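Local coordinates for K5 lyase (Enterobacteria phage k1-5, PDB 2X3H), which probably degrades the K5 capsular polysaccharide (heparosan), a glycosaminoglycan, by lyase cleavage, as part of a trimeric phage tail spike, at residues Ala248-Ser254 with Pro275-Lys281. Sequence-based numbering, arbitrary orientation.
Sequences ASYNIVS and PSNNLIK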
ATOM      1  N   ALA A 248       6.595   0.419 -22.559  1.00  6.39           N
ATOM      2  CA  ALA A 248       6.758   1.257 -21.372  1.00  5.89           C
ATOM      3  C   ALA A 248       7.193   0.418 -20.173  1.00  4.93           C
ATOM      4  O   ALA A 248       6.548  -0.592 -19.844  1.00  5.86           O
ATOM      5  CB  ALA A 248       5.458   1.972 -21.050  1.00  5.82           C
ATOM      6  N   SER A 249       8.272   0.848 -19.519  1.00  5.94           N
ATOM      7  CA  SER A 249       8.795   0.150 -18.348  1.00  6.09           C
ATOM      8  C   SER A 249       9.463   1.138 -17.389  1.00  5.52           C
ATOM      9  O   SER A 249       9.989   2.172 -17.813  1.00  4.85           O
ATOM     10  CB  SER A 249       9.824  -0.911 -18.767  1.00  7.80           C
ATOM     11  OG  SER A 249       9.264  -1.919 -19.597  1.00 11.91           O
ATOM     12  N   TYR A 250       9.461   0.816 -16.099  1.00  4.58           N
ATOM     13  CA  TYR A 250      10.186   1.614 -15.107  1.00  4.91           C
ATOM     14  C   TYR A 250       9.585   3.005 -14.938  1.00  5.27           C
ATOM     15  O   TYR A 250      10.304   3.975 -14.672  1.00  6.40           O
ATOM     16  CB  TYR A 250      11.695   1.704 -15.422  1.00  6.13           C
ATOM     17  CG  TYR A 250      12.296   0.385 -15.867  1.00  6.47           C
ATOM     18  CD1 TYR A 250      12.232  -0.742 -15.052  1.00  7.77           C
ATOM     19  CD2 TYR A 250      12.932   0.272 -17.106  1.00  7.24           C
ATOM     20  CE1 TYR A 250      12.773  -1.967 -15.477  1.00  7.50           C
ATOM     21  CE2 TYR A 250      13.470  -0.935 -17.526  1.00  7.39           C
ATOM     22  CZ  TYR A 250      13.392  -2.043 -16.710  1.00  7.69           C
ATOM     23  OH  TYR A 250      13.933  -3.237 -17.160  1.00  7.52           O
ATOM     24  N   ASN A 251       8.265   3.089 -15.089  1.00  5.04           N
ATOM     25  CA  ASN A 251       7.534   4.326 -14.837  1.00  4.35           C
ATOM     26  C   ASN A 251       6.765   4.216 -13.537  1.00  5.17           C
ATOM     27  O   ASN A 251       6.424   3.110 -13.118  1.00  4.53           O
ATOM     28  CB  ASN A 251       6.549   4.595 -15.983  1.00  5.62           C
ATOM     29  CG  ASN A 251       7.228   4.593 -17.340  1.00  6.47           C
ATOM     30  OD1 ASN A 251       7.049   3.664 -18.149  1.00  7.92           O
ATOM     31  ND2 ASN A 251       8.019   5.613 -17.590  1.00  5.40           N
ATOM     32  N   ILE A 252       6.489   5.356 -12.907  1.00  4.81           N
ATOM     33  CA  ILE A 252       5.564   5.409 -11.779  1.00  3.83           C
ATOM     34  C   ILE A 252       4.388   6.294 -12.171  1.00  5.01           C
ATOM     35  O   ILE A 252       4.594   7.407 -12.635  1.00  5.13           O
ATOM     36  CB  ILE A 252       6.225   6.011 -10.509  1.00  4.28           C
ATOM     37  CG1 ILE A 252       7.454   5.182 -10.102  1.00  5.49           C
ATOM     38  CG2 ILE A 252       5.202   6.051  -9.363  1.00  5.71           C
ATOM     39  CD1 ILE A 252       8.151   5.683  -8.849  1.00  5.00           C
ATOM     40  N   VAL A 253       3.173   5.774 -12.012  1.00  4.28           N
ATOM     41  CA  VAL A 253       1.946   6.549 -12.238  1.00  5.55           C
ATOM     42  C   VAL A 253       1.267   6.638 -10.875  1.00  6.22           C
ATOM     43  O   VAL A 253       1.062   5.612 -10.228  1.00  6.02           O
ATOM     44  CB  VAL A 253       0.998   5.824 -13.208  1.00  5.33           C
ATOM     45  CG1 VAL A 253      -0.334   6.595 -13.333  1.00  5.55           C
ATOM     46  CG2 VAL A 253       1.670   5.618 -14.579  1.00  5.12           C
ATOM     47  N   SER A 254       0.948   7.848 -10.419  1.00  6.38           N
ATOM     48  CA  SER A 254       0.486   8.031  -9.044  1.00  7.93           C
ATOM     49  C   SER A 254      -0.580   9.114  -8.956  1.00  7.40           C
ATOM     50  O   SER A 254      -0.536  10.092  -9.697  1.00  7.24           O
ATOM     51  CB  SER A 254       1.656   8.397  -8.130  1.00 11.36           C
ATOM     52  OG  SER A 254       1.247   8.369  -6.766  1.00 14.85           O
ATOM     53  N   PRO A 275       3.203  -2.957 -21.640  1.00  5.91           N
ATOM     54  CA  PRO A 275       3.802  -2.297 -20.470  1.00  5.08           C
ATOM     55  C   PRO A 275       4.091  -3.284 -19.340  1.00  5.11           C
ATOM     56  O   PRO A 275       3.222  -4.087 -18.968  1.00  4.26           O
ATOM     57  CB  PRO A 275       2.744  -1.266 -20.060  1.00  6.38           C
ATOM     58  CG  PRO A 275       2.031  -0.965 -21.347  1.00  6.46           C
ATOM     59  CD  PRO A 275       1.983  -2.274 -22.098  1.00  6.19           C
ATOM     60  N   SER A 276       5.319  -3.219 -18.830  1.00  4.51           N
ATOM     61  CA  SER A 276       5.819  -4.186 -17.850  1.00  4.63           C
ATOM     62  C   SER A 276       6.724  -3.456 -16.864  1.00  4.68           C
ATOM     63  O   SER A 276       7.349  -2.451 -17.210  1.00  4.91           O
ATOM     64  CB  SER A 276       6.612  -5.294 -18.568  1.00  5.31           C
ATOM     65  OG  SER A 276       5.802  -6.017 -19.490  1.00  7.29           O
ATOM     66  N   ASN A 277       6.828  -3.967 -15.636  1.00  4.52           N
ATOM     67  CA  ASN A 277       7.714  -3.344 -14.661  1.00  4.47           C
ATOM     68  C   ASN A 277       7.364  -1.867 -14.377  1.00  4.73           C
ATOM     69  O   ASN A 277       8.258  -1.027 -14.241  1.00  5.25           O
ATOM     70  CB  ASN A 277       9.183  -3.449 -15.109  1.00  5.19           C
ATOM     71  CG  ASN A 277       9.768  -4.833 -14.908  1.00  7.36           C
ATOM     72  OD1 ASN A 277      10.452  -5.384 -15.792  1.00 10.44           O
ATOM     73  ND2 ASN A 277       9.526  -5.401 -13.751  1.00  5.26           N
ATOM     74  N   ASN A 278       6.071  -1.561 -14.299  1.00  4.38           N
ATOM     75  CA  ASN A 278       5.616  -0.231 -13.900  1.00  4.42           C
ATOM     76  C   ASN A 278       4.918  -0.280 -12.564  1.00  4.46           C
ATOM     77  O   ASN A 278       4.332  -1.314 -12.211  1.00  5.02           O
ATOM     78  CB  ASN A 278       4.645   0.320 -14.940  1.00  4.90           C
ATOM     79  CG  ASN A 278       5.282   0.426 -16.302  1.00  5.13           C
ATOM     80  OD1 ASN A 278       6.130   1.301 -16.530  1.00  5.11           O
ATOM     81  ND2 ASN A 278       4.891  -0.471 -17.219  1.00  5.91           N
ATOM     82  N   LEU A 279       4.968   0.842 -11.850  1.00  4.56           N
ATOM     83  CA  LEU A 279       4.268   0.990 -10.577  1.00  4.71           C
ATOM     84  C   LEU A 279       3.112   1.959 -10.788  1.00  5.42           C
ATOM     85  O   LEU A 279       3.310   3.066 -11.268  1.00  5.76           O
ATOM     86  CB  LEU A 279       5.236   1.553  -9.522  1.00  6.78           C
ATOM     87  CG  LEU A 279       4.644   1.983  -8.180  1.00  9.14           C
ATOM     88  CD1 LEU A 279       3.961   0.818  -7.461  1.00  9.10           C
ATOM     89  CD2 LEU A 279       5.745   2.573  -7.303  1.00  9.35           C
ATOM     90  N   ILE A 280       1.904   1.531 -10.445  1.00  4.29           N
ATOM     91  CA  ILE A 280       0.710   2.367 -10.625  1.00  5.89           C
ATOM     92  C   ILE A 280       0.028   2.405  -9.269  1.00  6.97           C
ATOM     93  O   ILE A 280      -0.404   1.372  -8.767  1.00  8.17           O
ATOM     94  CB  ILE A 280      -0.227   1.785 -11.700  1.00  6.27           C
ATOM     95  CG1 ILE A 280       0.483   1.784 -13.062  1.00  7.85           C
ATOM     96  CG2 ILE A 280      -1.558   2.572 -11.752  1.00  7.32           C
ATOM     97  CD1 ILE A 280      -0.124   0.792 -14.056  1.00  9.58           C
ATOM     98  N   LYS A 281      -0.027   3.581  -8.656  1.00  7.86           N
ATOM     99  CA  LYS A 281      -0.444   3.646  -7.250  1.00  9.73           C
ATOM    100  C   LYS A 281      -1.343   4.845  -6.924  1.00  9.15           C
ATOM    101  O   LYS A 281      -1.017   5.998  -7.221  1.00  9.65           O
ATOM    102  CB  LYS A 281       0.780   3.616  -6.336  1.00 12.00           C
ATOM    103  CG  LYS A 281       1.762   4.736  -6.591  1.00 14.76           C
ATOM    104  CD  LYS A 281       2.906   4.762  -5.571  1.00 16.36           C
ATOM    105  CE  LYS A 281       3.135   6.184  -5.061  1.00 19.12           C
ATOM    106  NZ  LYS A 281       4.223   6.275  -4.019  1.00 20.69           N
TER
HETATM  107  O   HOH W   1      10.613  -4.515 -18.558  1.00 16.39           O
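Val253 and Ile280 meet on the inner face of two successive rungs of a right-handed parallel beta-helix, CB of Val253 lying 4.1 Å from CG1 of Ile280. Val253 also packs on Val242 and Leu244 of strand 242-245, which places the pair in the core of the coil. On the other face Ile252 and Leu279 lie side by side and point the same way, with CG2 of Ile252 4.1 Å from CD2 of Leu279. That face turns to the trimer interface, where Leu279 packs on Gly282 of the second subunit. Between the two faces the strands run parallel, and the ladder passes from Leu279 N to Asn251 O, Val253 N to Leu279 O and Lys281 N to Val253 O. At the far end of this ladder OG of Ser254 approaches CE of Lys281.

Before the strands both chains make the same tight turn, Tyr250 and Asn277 each taking a left-handed backbone conformation. Asn251 and Asn278 follow the turn on consecutive coils and lie side by side, pointing the same way, their amide planes 9° apart, an arrangement like the asparagine ladders of other parallel beta-helices. The Asn278 amide bridges to the turn of the preceding coil: OD1 accepts from Asn251 N at 3.1 Å, while ND2 donates to Ala248 O at 3.1 Å, nearly in its own amide plane but 56° out of the carbonyl plane. Ala248 O takes a second bond from Ser276 N, so one buried carbonyl is gripped twice. Farther out, the Tyr250 ring lies almost parallel to the Asn277 amide, and OH of Tyr250 is hydrogen-bonded to OD2 of Asp309 of the second subunit. OD1 of Asn277 accepts a hydrogen bond of 2.9 Å from a water that also bonds to Ser249 OG.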